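PDB 2WNY: conserved protein from Methanothermobacter thermautotrophicus, which is of unknown function but belongs to a family of predicted RNA-binding proteins and is encoded in the archaeal exosome superoperon. Local coordinates for residues D6-S12 with L118-A124; A29-I34 with A115-K119; E82-R86 with E108-H112. The protein carries 1 engineered substitution. All blocks are in the same frame, centred on the assembly; numbering follows the deposited sequence.

Interaction 1 (D6-S12 with L118-A124)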
ATOM      1  N   ASP A   6      12.557  11.905   5.266  1.00 32.93           N
ATOM      2  CA  ASP A   6      12.354  10.699   4.492  1.00 32.33           C
ATOM      3  C   ASP A   6      10.866  10.356   4.372  1.00 29.99           C
ATOM      4  O   ASP A   6      10.436   9.848   3.335  1.00 32.31           O
ATOM      5  CB  ASP A   6      13.173   9.538   5.078  1.00 29.80           C
ATOM      6  CG  ASP A   6      14.664   9.612   4.694  1.00 35.30           C
ATOM      7  OD1 ASP A   6      15.087  10.557   3.962  1.00 27.01           O
ATOM      8  OD2 ASP A   6      15.418   8.702   5.120  1.00 30.47           O
ATOM      9  N   MET A   7      10.097  10.665   5.420  1.00 33.08           N
ATOM     10  CA  MET A   7       8.634  10.420   5.504  1.00 35.85           C
ATOM     11  C   MET A   7       8.323   8.936   5.624  1.00 32.74           C
ATOM     12  O   MET A   7       7.657   8.513   6.579  1.00 36.12           O
ATOM     13  CB  MET A   7       7.856  10.997   4.312  1.00 34.90           C
ATOM     14  CG  MET A   7       8.038  12.482   4.106  1.00 42.48           C
ATOM     15  SD  MET A   7       6.751  13.096   2.988  1.00 50.38           S
ATOM     16  CE  MET A   7       7.202  14.838   2.963  1.00 57.44           C
ATOM     17  N   ILE A   8       8.784   8.168   4.640  1.00 31.21           N
ATOM     18  CA  ILE A   8       8.644   6.716   4.660  1.00 28.92           C
ATOM     19  C   ILE A   8       9.964   6.083   4.208  1.00 28.63           C
ATOM     20  O   ILE A   8      10.696   6.636   3.372  1.00 27.32           O
ATOM     21  CB  ILE A   8       7.437   6.204   3.796  1.00 30.32           C
ATOM     22  CG1 ILE A   8       7.616   6.573   2.313  1.00 29.71           C
ATOM     23  CG2 ILE A   8       6.138   6.736   4.333  1.00 32.49           C
ATOM     24  CD1 ILE A   8       6.585   5.951   1.383  1.00 36.96           C
ATOM     25  N   HIS A   9      10.291   4.941   4.794  1.00 27.80           N
ATOM     26  CA  HIS A   9      11.567   4.274   4.486  1.00 28.07           C
ATOM     27  C   HIS A   9      11.442   3.402   3.252  1.00 27.14           C
ATOM     28  O   HIS A   9      12.311   3.373   2.366  1.00 27.21           O
ATOM     29  CB  HIS A   9      12.003   3.451   5.692  1.00 28.14           C
ATOM     30  CG  HIS A   9      12.430   4.289   6.852  1.00 30.67           C
ATOM     31  ND1 HIS A   9      13.474   5.185   6.771  1.00 31.29           N
ATOM     32  CD2 HIS A   9      11.968   4.362   8.122  1.00 34.86           C
ATOM     33  CE1 HIS A   9      13.632   5.783   7.939  1.00 40.52           C
ATOM     34  NE2 HIS A   9      12.737   5.293   8.780  1.00 43.11           N
ATOM     35  N   ASN A  10      10.331   2.682   3.200  1.00 25.67           N
ATOM     36  CA  ASN A  10      10.083   1.741   2.119  1.00 27.61           C
ATOM     37  C   ASN A  10       8.597   1.375   2.126  1.00 27.14           C
ATOM     38  O   ASN A  10       7.879   1.682   3.095  1.00 28.56           O
ATOM     39  CB  ASN A  10      10.986   0.510   2.278  1.00 30.04           C
ATOM     40  CG  ASN A  10      10.647  -0.318   3.516  1.00 33.66           C
ATOM     41  OD1 ASN A  10       9.549  -0.849   3.626  1.00 33.19           O
ATOM     42  ND2 ASN A  10      11.594  -0.432   4.440  1.00 32.69           N
ATOM     43  N   ILE A  11       8.139   0.739   1.052  1.00 25.51           N
ATOM     44  CA  ILE A  11       6.773   0.203   1.001  1.00 28.06           C
ATOM     45  C   ILE A  11       6.866  -1.237   0.522  1.00 29.42           C
ATOM     46  O   ILE A  11       7.490  -1.503  -0.528  1.00 31.19           O
ATOM     47  CB  ILE A  11       5.884   0.954  -0.015  1.00 24.37           C
ATOM     48  CG1 ILE A  11       5.887   2.456   0.264  1.00 25.56           C
ATOM     49  CG2 ILE A  11       4.444   0.405   0.035  1.00 28.54           C
ATOM     50  CD1 ILE A  11       4.945   3.253  -0.617  1.00 27.06           C
ATOM     51  N   SER A  12       6.293  -2.152   1.298  1.00 28.44           N
ATOM     52  CA  SER A  12       6.102  -3.525   0.848  1.00 31.09           C
ATOM     53  C   SER A  12       4.681  -3.574   0.283  1.00 29.59           C
ATOM     54  O   SER A  12       3.771  -2.937   0.837  1.00 30.00           O
ATOM     55  CB  SER A  12       6.230  -4.517   1.999  1.00 33.34           C
ATOM     56  OG  SER A  12       7.559  -4.610   2.460  1.00 45.20           O
ATOM     57  N   LEU A 118      -0.668  -2.677   1.267  1.00 27.26           N
ATOM     58  CA  LEU A 118       0.590  -1.954   1.471  1.00 28.73           C
ATOM     59  C   LEU A 118       1.040  -2.017   2.929  1.00 29.64           C
ATOM     60  O   LEU A 118       0.239  -1.808   3.864  1.00 29.64           O
ATOM     61  CB  LEU A 118       0.448  -0.505   1.029  1.00 27.05           C
ATOM     62  CG  LEU A 118      -0.239  -0.284  -0.323  1.00 28.90           C
ATOM     63  CD1 LEU A 118      -0.551   1.189  -0.501  1.00 32.86           C
ATOM     64  CD2 LEU A 118       0.612  -0.791  -1.462  1.00 27.14           C
ATOM     65  N   LYS A 119       2.302  -2.367   3.124  1.00 26.59           N
ATOM     66  CA  LYS A 119       2.926  -2.245   4.436  1.00 29.01           C
ATOM     67  C   LYS A 119       3.917  -1.096   4.300  1.00 29.69           C
ATOM     68  O   LYS A 119       4.981  -1.234   3.678  1.00 31.80           O
ATOM     69  CB  LYS A 119       3.618  -3.544   4.846  1.00 29.36           C
ATOM     70  CG  LYS A 119       4.319  -3.472   6.205  1.00 35.42           C
ATOM     71  CD  LYS A 119       4.938  -4.806   6.612  1.00 41.64           C
ATOM     72  CE  LYS A 119       6.380  -4.962   6.118  1.00 57.96           C
ATOM     73  NZ  LYS A 119       7.302  -3.916   6.665  1.00 60.42           N
ATOM     74  N   ILE A 120       3.544   0.049   4.843  1.00 30.91           N
ATOM     75  CA  ILE A 120       4.339   1.262   4.689  1.00 29.38           C
ATOM     76  C   ILE A 120       5.215   1.523   5.937  1.00 31.94           C
ATOM     77  O   ILE A 120       4.696   1.831   7.023  1.00 31.38           O
ATOM     78  CB  ILE A 120       3.440   2.493   4.413  1.00 28.18           C
ATOM     79  CG1 ILE A 120       2.541   2.272   3.191  1.00 30.59           C
ATOM     80  CG2 ILE A 120       4.325   3.767   4.192  1.00 30.60           C
ATOM     81  CD1 ILE A 120       1.360   3.284   3.087  1.00 26.66           C
ATOM     82  N   LYS A 121       6.537   1.407   5.774  1.00 31.77           N
ATOM     83  CA  LYS A 121       7.473   1.705   6.867  1.00 31.93           C
ATOM     84  C   LYS A 121       7.652   3.221   7.034  1.00 31.61           C
ATOM     85  O   LYS A 121       8.413   3.870   6.311  1.00 30.11           O
ATOM     86  CB  LYS A 121       8.824   0.994   6.690  1.00 34.25           C
ATOM     87  CG  LYS A 121       9.708   1.014   7.971  1.00 36.57           C
ATOM     88  CD  LYS A 121      10.966   0.195   7.778  1.00 46.50           C
ATOM     89  CE  LYS A 121      11.908   0.344   8.961  1.00 55.41           C
ATOM     90  NZ  LYS A 121      13.171  -0.388   8.700  1.00 61.64           N
ATOM     91  N   VAL A 122       6.947   3.765   8.017  1.00 31.30           N
ATOM     92  CA  VAL A 122       6.936   5.184   8.279  1.00 31.62           C
ATOM     93  C   VAL A 122       8.216   5.595   8.997  1.00 34.64           C
ATOM     94  O   VAL A 122       8.647   4.933   9.948  1.00 35.38           O
ATOM     95  CB  VAL A 122       5.683   5.583   9.094  1.00 34.01           C
ATOM     96  CG1 VAL A 122       5.708   7.071   9.497  1.00 34.55           C
ATOM     97  CG2 VAL A 122       4.414   5.236   8.298  1.00 28.89           C
ATOM     98  N   GLU A 123       8.838   6.666   8.509  1.00 34.14           N
ATOM     99  CA  GLU A 123       9.970   7.278   9.209  1.00 38.25           C
ATOM    100  C   GLU A 123       9.508   7.672  10.597  1.00 39.74           C
ATOM    101  O   GLU A 123       8.600   8.508  10.751  1.00 40.38           O
ATOM    102  CB  GLU A 123      10.486   8.501   8.453  1.00 37.66           C
ATOM    103  CG  GLU A 123      11.769   9.088   9.017  1.00 41.41           C
ATOM    104  CD  GLU A 123      12.164  10.385   8.318  1.00 44.93           C
ATOM    105  OE1 GLU A 123      11.276  11.119   7.821  1.00 42.56           O
ATOM    106  OE2 GLU A 123      13.374  10.673   8.266  1.00 41.53           O
ATOM    107  N   ALA A 124      10.107   7.043  11.607  1.00 41.92           N
ATOM    108  CA  ALA A 124       9.698   7.244  12.987  1.00 42.06           C
ATOM    109  C   ALA A 124      10.810   6.837  13.947  1.00 45.29           C
ATOM    110  O   ALA A 124      11.334   5.725  13.894  1.00 45.11           O
ATOM    111  CB  ALA A 124       8.418   6.466  13.276  1.00 42.64           C
TER
HETATM  112  O   HOH W   1      15.735   8.378   7.797  1.00 11.55           O
HETATM  113  O   HOH W   2       7.200   9.929   8.796  1.00 16.56           O
HETATM  114  O   HOH W   3       7.494  -2.181   4.596  1.00 14.13           O
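Glu123 reaches the backbone of Asp6 and Met7 at the start of residues 6-12. Its CB lies 3.4 Å from Met7 O and over one face of the His9 ring. CG stands anti to Glu123 N (chi1 -173°) and lies 3.9 Å from His9 NE2; the extended chain runs on past the ring. CD comes up against Asp6. At the tip, OE1 accepts from Met7 N at 2.7 Å, and this donor stands well above the carboxylate plane. OE2 takes a weak bond from Asp6 N and lies 4.2 Å from Asp6 OD2. A water donates to both of these acidic oxygens, weakly to Glu123, and probably eases their repulsion. Glu123 N returns a bond to Met7 O. With an alanine here, Met7 N would probably lose its carboxylate acceptor and Asp6 N its weak one.

Beyond this loop the segments pair as antiparallel neighbours, strands 8-17 and 115-122, in the sheet of a protein assigned to a predicted RNA-binding family. Ser12 and Lys119 form a hydrogen-bonded pair. At the irregular corner near His9, His9 N gives a nearly straight bond to Lys121 O at 2.6 Å. Ile8, Ile11, Ile120 and Val122 share one face; Ile8 and Ile11 touch helix 62-76, and Val122 touches helix 129-139. The methyls Ile8 CG2 and Ile120 CG2 are tight at 3.5 Å. Ile11 CG2 runs alongside Ile120 CG1, the two side chains parallel. On the other face the bent Lys119 chain brings NZ to a water, which also bridges Asn10 OD1, Ser12 OG and Lys119 O.

Interaction 2 (A29-I34 with A115-K119)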
ATOM      1  N   ALA A  29      -3.762  -1.893 -12.200  1.00 23.89           N
ATOM      2  CA  ALA A  29      -4.313  -1.411 -10.926  1.00 24.15           C
ATOM      3  C   ALA A  29      -3.208  -1.099  -9.894  1.00 22.57           C
ATOM      4  O   ALA A  29      -3.197  -0.038  -9.282  1.00 22.89           O
ATOM      5  CB  ALA A  29      -5.321  -2.429 -10.355  1.00 19.54           C
ATOM      6  N   LEU A  30      -2.267  -2.020  -9.712  1.00 22.65           N
ATOM      7  CA  LEU A  30      -1.117  -1.742  -8.839  1.00 22.03           C
ATOM      8  C   LEU A  30      -0.381  -0.477  -9.228  1.00 23.32           C
ATOM      9  O   LEU A  30      -0.020   0.318  -8.358  1.00 24.26           O
ATOM     10  CB  LEU A  30      -0.134  -2.912  -8.874  1.00 22.50           C
ATOM     11  CG  LEU A  30       1.255  -2.673  -8.292  1.00 20.58           C
ATOM     12  CD1 LEU A  30       1.129  -2.476  -6.766  1.00 25.63           C
ATOM     13  CD2 LEU A  30       2.152  -3.863  -8.587  1.00 26.29           C
ATOM     14  N   ARG A  31      -0.164  -0.286 -10.526  1.00 21.86           N
ATOM     15  CA  ARG A  31       0.550   0.914 -11.016  1.00 24.28           C
ATOM     16  C   ARG A  31      -0.251   2.203 -10.936  1.00 26.55           C
ATOM     17  O   ARG A  31       0.274   3.282 -11.222  1.00 26.36           O
ATOM     18  CB  ARG A  31       1.076   0.680 -12.434  1.00 24.36           C
ATOM     19  CG  ARG A  31       2.257  -0.275 -12.399  1.00 25.46           C
ATOM     20  CD  ARG A  31       2.791  -0.609 -13.759  1.00 28.00           C
ATOM     21  NE  ARG A  31       3.866  -1.587 -13.594  1.00 29.05           N
ATOM     22  CZ  ARG A  31       4.319  -2.387 -14.550  1.00 34.53           C
ATOM     23  NH1 ARG A  31       3.804  -2.339 -15.772  1.00 29.23           N
ATOM     24  NH2 ARG A  31       5.297  -3.246 -14.269  1.00 32.89           N
ATOM     25  N   ASN A  32      -1.519   2.102 -10.544  1.00 24.96           N
ATOM     26  CA  ASN A  32      -2.258   3.305 -10.169  1.00 27.81           C
ATOM     27  C   ASN A  32      -2.023   3.643  -8.700  1.00 28.01           C
ATOM     28  O   ASN A  32      -2.492   4.644  -8.194  1.00 27.45           O
ATOM     29  CB  ASN A  32      -3.741   3.143 -10.466  1.00 29.54           C
ATOM     30  CG  ASN A  32      -4.049   3.299 -11.937  1.00 30.95           C
ATOM     31  OD1 ASN A  32      -3.318   3.970 -12.652  1.00 29.65           O
ATOM     32  ND2 ASN A  32      -5.112   2.662 -12.399  1.00 27.25           N
ATOM     33  N   VAL A  33      -1.310   2.765  -8.005  1.00 26.89           N
ATOM     34  CA  VAL A  33      -0.989   3.002  -6.611  1.00 27.13           C
ATOM     35  C   VAL A  33       0.519   3.219  -6.548  1.00 27.35           C
ATOM     36  O   VAL A  33       0.991   4.178  -5.941  1.00 28.98           O
ATOM     37  CB  VAL A  33      -1.412   1.807  -5.710  1.00 28.22           C
ATOM     38  CG1 VAL A  33      -0.966   2.019  -4.257  1.00 28.59           C
ATOM     39  CG2 VAL A  33      -2.939   1.570  -5.771  1.00 26.19           C
ATOM     40  N   ILE A  34       1.290   2.359  -7.211  1.00 21.07           N
ATOM     41  CA  ILE A  34       2.736   2.603  -7.282  1.00 27.02           C
ATOM     42  C   ILE A  34       3.168   2.533  -8.734  1.00 26.27           C
ATOM     43  O   ILE A  34       3.425   1.443  -9.243  1.00 26.75           O
ATOM     44  CB  ILE A  34       3.519   1.555  -6.451  1.00 25.42           C
ATOM     45  CG1 ILE A  34       3.081   1.574  -4.981  1.00 32.01           C
ATOM     46  CG2 ILE A  34       5.019   1.762  -6.585  1.00 30.54           C
ATOM     47  CD1 ILE A  34       3.628   0.409  -4.140  1.00 32.89           C
ATOM     48  N   ALA A 115      -7.759  -6.947  -2.080  1.00 34.43           N
ATOM     49  CA  ALA A 115      -7.130  -5.652  -1.971  1.00 31.51           C
ATOM     50  C   ALA A 115      -5.682  -5.635  -2.423  1.00 28.58           C
ATOM     51  O   ALA A 115      -5.037  -6.681  -2.576  1.00 28.65           O
ATOM     52  CB  ALA A 115      -7.250  -5.128  -0.533  1.00 33.03           C
ATOM     53  N   ILE A 116      -5.200  -4.424  -2.650  1.00 27.22           N
ATOM     54  CA  ILE A 116      -3.788  -4.158  -2.782  1.00 27.52           C
ATOM     55  C   ILE A 116      -3.295  -3.865  -1.361  1.00 28.18           C
ATOM     56  O   ILE A 116      -3.725  -2.887  -0.747  1.00 27.21           O
ATOM     57  CB  ILE A 116      -3.545  -2.957  -3.704  1.00 28.38           C
ATOM     58  CG1 ILE A 116      -4.243  -3.201  -5.059  1.00 32.36           C
ATOM     59  CG2 ILE A 116      -2.029  -2.722  -3.884  1.00 31.30           C
ATOM     60  CD1 ILE A 116      -3.894  -2.204  -6.137  1.00 27.88           C
ATOM     61  N   HIS A 117      -2.438  -4.732  -0.821  1.00 26.28           N
ATOM     62  CA  HIS A 117      -2.026  -4.566   0.572  1.00 28.70           C
ATOM     63  C   HIS A 117      -0.708  -3.802   0.569  1.00 28.45           C
ATOM     64  O   HIS A 117       0.258  -4.247  -0.052  1.00 26.23           O
ATOM     65  CB  HIS A 117      -1.797  -5.914   1.269  1.00 29.41           C
ATOM     66  CG  HIS A 117      -3.030  -6.759   1.423  1.00 35.71           C
ATOM     67  ND1 HIS A 117      -3.704  -7.310   0.351  1.00 45.37           N
ATOM     68  CD2 HIS A 117      -3.669  -7.204   2.535  1.00 31.54           C
ATOM     69  CE1 HIS A 117      -4.731  -8.018   0.793  1.00 32.78           C
ATOM     70  NE2 HIS A 117      -4.732  -7.970   2.112  1.00 41.74           N
ATOM     71  N   LEU A 118      -0.668  -2.677   1.267  1.00 27.26           N
ATOM     72  CA  LEU A 118       0.590  -1.954   1.471  1.00 28.73           C
ATOM     73  C   LEU A 118       1.040  -2.017   2.929  1.00 29.64           C
ATOM     74  O   LEU A 118       0.239  -1.808   3.864  1.00 29.64           O
ATOM     75  CB  LEU A 118       0.448  -0.505   1.029  1.00 27.05           C
ATOM     76  CG  LEU A 118      -0.239  -0.284  -0.323  1.00 28.90           C
ATOM     77  CD1 LEU A 118      -0.551   1.189  -0.501  1.00 32.86           C
ATOM     78  CD2 LEU A 118       0.612  -0.791  -1.462  1.00 27.14           C
ATOM     79  N   LYS A 119       2.302  -2.367   3.124  1.00 26.59           N
ATOM     80  CA  LYS A 119       2.926  -2.245   4.436  1.00 29.01           C
ATOM     81  C   LYS A 119       3.917  -1.096   4.300  1.00 29.69           C
ATOM     82  O   LYS A 119       4.981  -1.234   3.678  1.00 31.80           O
ATOM     83  CB  LYS A 119       3.618  -3.544   4.846  1.00 29.36           C
ATOM     84  CG  LYS A 119       4.319  -3.472   6.205  1.00 35.42           C
ATOM     85  CD  LYS A 119       4.938  -4.806   6.612  1.00 41.64           C
ATOM     86  CE  LYS A 119       6.380  -4.962   6.118  1.00 57.96           C
ATOM     87  NZ  LYS A 119       7.302  -3.916   6.665  1.00 60.42           N
TER
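Val33 splits its two methyls between two residues of the strand. Its CG2 meets Ile116 CD1 at 3.9 Å, and its CG1 meets Leu118 CD1, also at 3.9 Å. The valine has CG1 anti to its own N (chi1 175°), and this sets the two branches toward different neighbours. The ends of Val33 and Ile116 meet head-on. Val33 and Leu118 pass at a slant.

Ile116 does most of the reaching from the strand. CG1 is anti to the carbonyl carbon and the chain is extended beyond it (chi2 -170°). CD1 is thereby carried to the end of helix 23-30, where it lies 3.9 Å from Leu30 CA and equally near Ala29 O. The other branch, CG2, faces Leu30 CD1 at 4.3 Å. Leu118 offers its second methyl, CD2, to Ile34 CD1. Leu30 O accepts from both Val33 N and Ile34 N, which helps fix the turn that presents Val33 and Ile34 to the sheet.

The contact joins the exit of helix 23-30 to strand 115-122. The helix end and the turn after it pack on one face of the antiparallel sheet, as in layered alpha/beta folds. That face carries Leu118 and Ile11. Ala102 of helix 99-103 touches Ala29, Val33 and Ile116, while Tyr13 of strand 8-17 touches Leu30, Ile34 and Leu118. No hydrogen bond crosses between the segments; Ile116 and Leu118 bond through their backbones to strand 92-98. The join is made by buried aliphatic groups, so it probably rests on the fit of methyls and on the exclusion of water.

Interaction 3 (E82-R86 with E108-H112)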
ATOM      1  N   GLU A  82      -9.241   7.871   9.557  1.00 56.45           N
ATOM      2  CA  GLU A  82      -9.411   6.623   8.809  1.00 55.58           C
ATOM      3  C   GLU A  82      -8.147   5.756   8.812  1.00 52.73           C
ATOM      4  O   GLU A  82      -8.180   4.601   8.384  1.00 52.37           O
ATOM      5  CB  GLU A  82      -9.811   6.905   7.356  1.00 53.43           C
ATOM      6  CG  GLU A  82     -11.219   7.461   7.174  1.00 60.12           C
ATOM      7  CD  GLU A  82     -11.555   7.698   5.714  1.00 63.70           C
ATOM      8  OE1 GLU A  82     -11.560   6.716   4.930  1.00 62.01           O
ATOM      9  OE2 GLU A  82     -11.813   8.867   5.349  1.00 64.26           O
ATOM     10  N   LEU A  83      -7.033   6.310   9.280  1.00 51.96           N
ATOM     11  CA  LEU A  83      -5.746   5.612   9.196  1.00 47.84           C
ATOM     12  C   LEU A  83      -5.176   5.281  10.565  1.00 49.30           C
ATOM     13  O   LEU A  83      -4.376   4.358  10.696  1.00 46.65           O
ATOM     14  CB  LEU A  83      -4.732   6.446   8.400  1.00 45.15           C
ATOM     15  CG  LEU A  83      -5.045   6.809   6.941  1.00 46.51           C
ATOM     16  CD1 LEU A  83      -3.913   7.629   6.368  1.00 49.32           C
ATOM     17  CD2 LEU A  83      -5.298   5.564   6.060  1.00 37.43           C
ATOM     18  N   GLU A  84      -5.606   6.044  11.571  1.00 53.09           N
ATOM     19  CA  GLU A  84      -5.038   6.021  12.921  1.00 56.12           C
ATOM     20  C   GLU A  84      -4.922   4.634  13.543  1.00 56.55           C
ATOM     21  O   GLU A  84      -3.984   4.363  14.295  1.00 58.07           O
ATOM     22  CB  GLU A  84      -5.857   6.930  13.847  1.00 61.56           C
ATOM     23  CG  GLU A  84      -5.666   8.417  13.566  1.00 67.15           C
ATOM     24  CD  GLU A  84      -6.466   9.326  14.492  1.00 82.22           C
ATOM     25  OE1 GLU A  84      -7.689   9.104  14.675  1.00 84.66           O
ATOM     26  OE2 GLU A  84      -5.857  10.281  15.023  1.00 84.57           O
ATOM     27  N   ASP A  85      -5.878   3.763  13.233  1.00 56.56           N
ATOM     28  CA  ASP A  85      -5.923   2.429  13.830  1.00 57.46           C
ATOM     29  C   ASP A  85      -5.219   1.386  12.959  1.00 51.48           C
ATOM     30  O   ASP A  85      -5.112   0.224  13.336  1.00 51.56           O
ATOM     31  CB  ASP A  85      -7.372   2.023  14.116  1.00 61.82           C
ATOM     32  CG  ASP A  85      -8.301   2.353  12.966  1.00 64.64           C
ATOM     33  OD1 ASP A  85      -8.143   1.751  11.882  1.00 67.38           O
ATOM     34  OD2 ASP A  85      -9.186   3.219  13.156  1.00 79.60           O
ATOM     35  N   ARG A  86      -4.727   1.814  11.803  1.00 46.20           N
ATOM     36  CA  ARG A  86      -4.068   0.901  10.872  1.00 42.94           C
ATOM     37  C   ARG A  86      -2.546   0.827  11.071  1.00 41.25           C
ATOM     38  O   ARG A  86      -1.859   0.132  10.325  1.00 39.85           O
ATOM     39  CB  ARG A  86      -4.389   1.286   9.429  1.00 39.43           C
ATOM     40  CG  ARG A  86      -5.870   1.326   9.086  1.00 45.49           C
ATOM     41  CD  ARG A  86      -6.043   1.765   7.641  1.00 48.22           C
ATOM     42  NE  ARG A  86      -7.336   2.392   7.402  1.00 56.30           N
ATOM     43  CZ  ARG A  86      -8.275   1.923   6.584  1.00 53.23           C
ATOM     44  NH1 ARG A  86      -8.079   0.808   5.900  1.00 48.89           N
ATOM     45  NH2 ARG A  86      -9.419   2.583   6.452  1.00 55.01           N
ATOM     46  N   GLU A 108      -9.227   3.552  -2.707  1.00 33.47           N
ATOM     47  CA  GLU A 108     -10.332   3.330  -1.782  1.00 36.12           C
ATOM     48  C   GLU A 108      -9.841   2.403  -0.672  1.00 35.90           C
ATOM     49  O   GLU A 108      -9.609   1.223  -0.914  1.00 35.47           O
ATOM     50  CB  GLU A 108     -11.535   2.741  -2.528  1.00 36.28           C
ATOM     51  CG  GLU A 108     -12.814   2.506  -1.678  1.00 41.95           C
ATOM     52  CD  GLU A 108     -13.424   3.796  -1.139  1.00 58.09           C
ATOM     53  OE1 GLU A 108     -13.735   4.691  -1.951  1.00 59.39           O
ATOM     54  OE2 GLU A 108     -13.596   3.902   0.095  1.00 58.81           O
ATOM     55  N   PRO A 109      -9.696   2.939   0.554  1.00 38.11           N
ATOM     56  CA  PRO A 109      -9.269   2.096   1.668  1.00 37.81           C
ATOM     57  C   PRO A 109     -10.342   1.056   1.980  1.00 39.04           C
ATOM     58  O   PRO A 109     -11.540   1.353   1.953  1.00 39.35           O
ATOM     59  CB  PRO A 109      -9.110   3.087   2.831  1.00 39.70           C
ATOM     60  CG  PRO A 109      -9.971   4.269   2.462  1.00 43.27           C
ATOM     61  CD  PRO A 109     -10.021   4.319   0.965  1.00 40.84           C
ATOM     62  N   VAL A 110      -9.911  -0.173   2.223  1.00 38.71           N
ATOM     63  CA  VAL A 110     -10.826  -1.233   2.624  1.00 42.21           C
ATOM     64  C   VAL A 110     -10.244  -1.972   3.820  1.00 44.87           C
ATOM     65  O   VAL A 110      -9.055  -1.824   4.133  1.00 43.23           O
ATOM     66  CB  VAL A 110     -11.122  -2.228   1.470  1.00 42.38           C
ATOM     67  CG1 VAL A 110     -11.949  -1.564   0.356  1.00 37.22           C
ATOM     68  CG2 VAL A 110      -9.831  -2.820   0.924  1.00 37.38           C
ATOM     69  N   ARG A 111     -11.075  -2.773   4.475  1.00 49.33           N
ATOM     70  CA  ARG A 111     -10.651  -3.507   5.661  1.00 55.62           C
ATOM     71  C   ARG A 111     -10.399  -4.983   5.358  1.00 56.48           C
ATOM     72  O   ARG A 111      -9.486  -5.601   5.912  1.00 57.96           O
ATOM     73  CB  ARG A 111     -11.686  -3.352   6.781  1.00 58.84           C
ATOM     74  CG  ARG A 111     -11.843  -1.920   7.268  1.00 65.67           C
ATOM     75  CD  ARG A 111     -10.623  -1.458   8.046  1.00 67.15           C
ATOM     76  NE  ARG A 111     -10.777  -0.101   8.561  1.00 69.65           N
ATOM     77  CZ  ARG A 111     -10.020   0.434   9.516  1.00 73.54           C
ATOM     78  NH1 ARG A 111      -9.045  -0.269  10.082  1.00 71.48           N
ATOM     79  NH2 ARG A 111     -10.239   1.683   9.909  1.00 72.30           N
ATOM     80  N   HIS A 112     -11.231  -5.540   4.491  1.00 57.75           N
ATOM     81  CA  HIS A 112     -11.113  -6.929   4.094  1.00 59.44           C
ATOM     82  C   HIS A 112     -11.463  -7.017   2.615  1.00 57.59           C
ATOM     83  O   HIS A 112     -11.926  -6.039   2.006  1.00 56.87           O
ATOM     84  CB  HIS A 112     -12.062  -7.835   4.905  1.00 64.03           C
ATOM     85  CG  HIS A 112     -11.823  -7.826   6.388  1.00 69.85           C
ATOM     86  ND1 HIS A 112     -10.610  -8.159   6.957  1.00 75.60           N
ATOM     87  CD2 HIS A 112     -12.656  -7.550   7.422  1.00 79.76           C
ATOM     88  CE1 HIS A 112     -10.701  -8.070   8.273  1.00 80.61           C
ATOM     89  NE2 HIS A 112     -11.934  -7.704   8.582  1.00 82.99           N
TER
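Asp85 and Arg111 form the salt bridge of this contact. Arg111 grips end-on, with both NH1 and NH2 bonded to the single oxygen Asp85 OD1, each at 2.9 Å. That oxygen lies in the guanidinium plane and is met on its syn side, somewhat out of the carboxylate plane. The planes of carboxylate and guanidinium are 32° apart.

Arg86 is held by its own segment. Its NE gives a bond of 2.6 Å to Glu82 O, lying in both the carbonyl plane and the guanidinium plane, and NH2 adds a weak one to the same oxygen. Across the contact, Arg86 NH1 makes a weak bond to Val110 O at 3.3 Å, at the guanidinium edge. These bonds should limit rotation of the group.

The two guanidiniums form an arginine-arginine stack, their centres 3.7 Å apart and their planes 19° from parallel. A bend in the Arg111 chain (chi2 -71°) helps bring its group over the extended Arg86. Like charges face each other here, and the carboxylate of Asp85 probably offsets part of the repulsion.

Packing completes the contact. Pro109 CB lies 3.7 Å from Arg86 NH2. Pro109 CG touches Glu82 OE1 at 3.8 Å, while OE2 of that glutamate is salt-bridged to Arg79.

The contact is at the surface. It ties the loop between helix 62-76 and strand 92-98 to the short, weakly bonded strand 109-110 at the sheet's edge in this chain. Strand 92-98 lies next to both, bonding through its backbone to Arg86 and Val110.

The segments of interactions 1 and 2 overlap at Leu118 and Lys119 on strand 115-122, and Leu118 makes contacts in both. Interaction 1 joins that strand to a neighbour in the sheet, and interaction 2 joins it to the end of helix 23-30. They meet where Ile11 CG2 packs on Ile34 CD1. Interaction 2 is fully buried and purely apolar. Interaction 1 is partly buried, with backbone bonds along the strands and charged groups and water at the loop end, by Glu123. Interaction 3 is a surface contact of charged side chains at edge strand 109-110. It lies about 14 Å from interaction 2, centre to centre, yet Val110 CG2 touches Ala115 CB. All three reach the same antiparallel sheet.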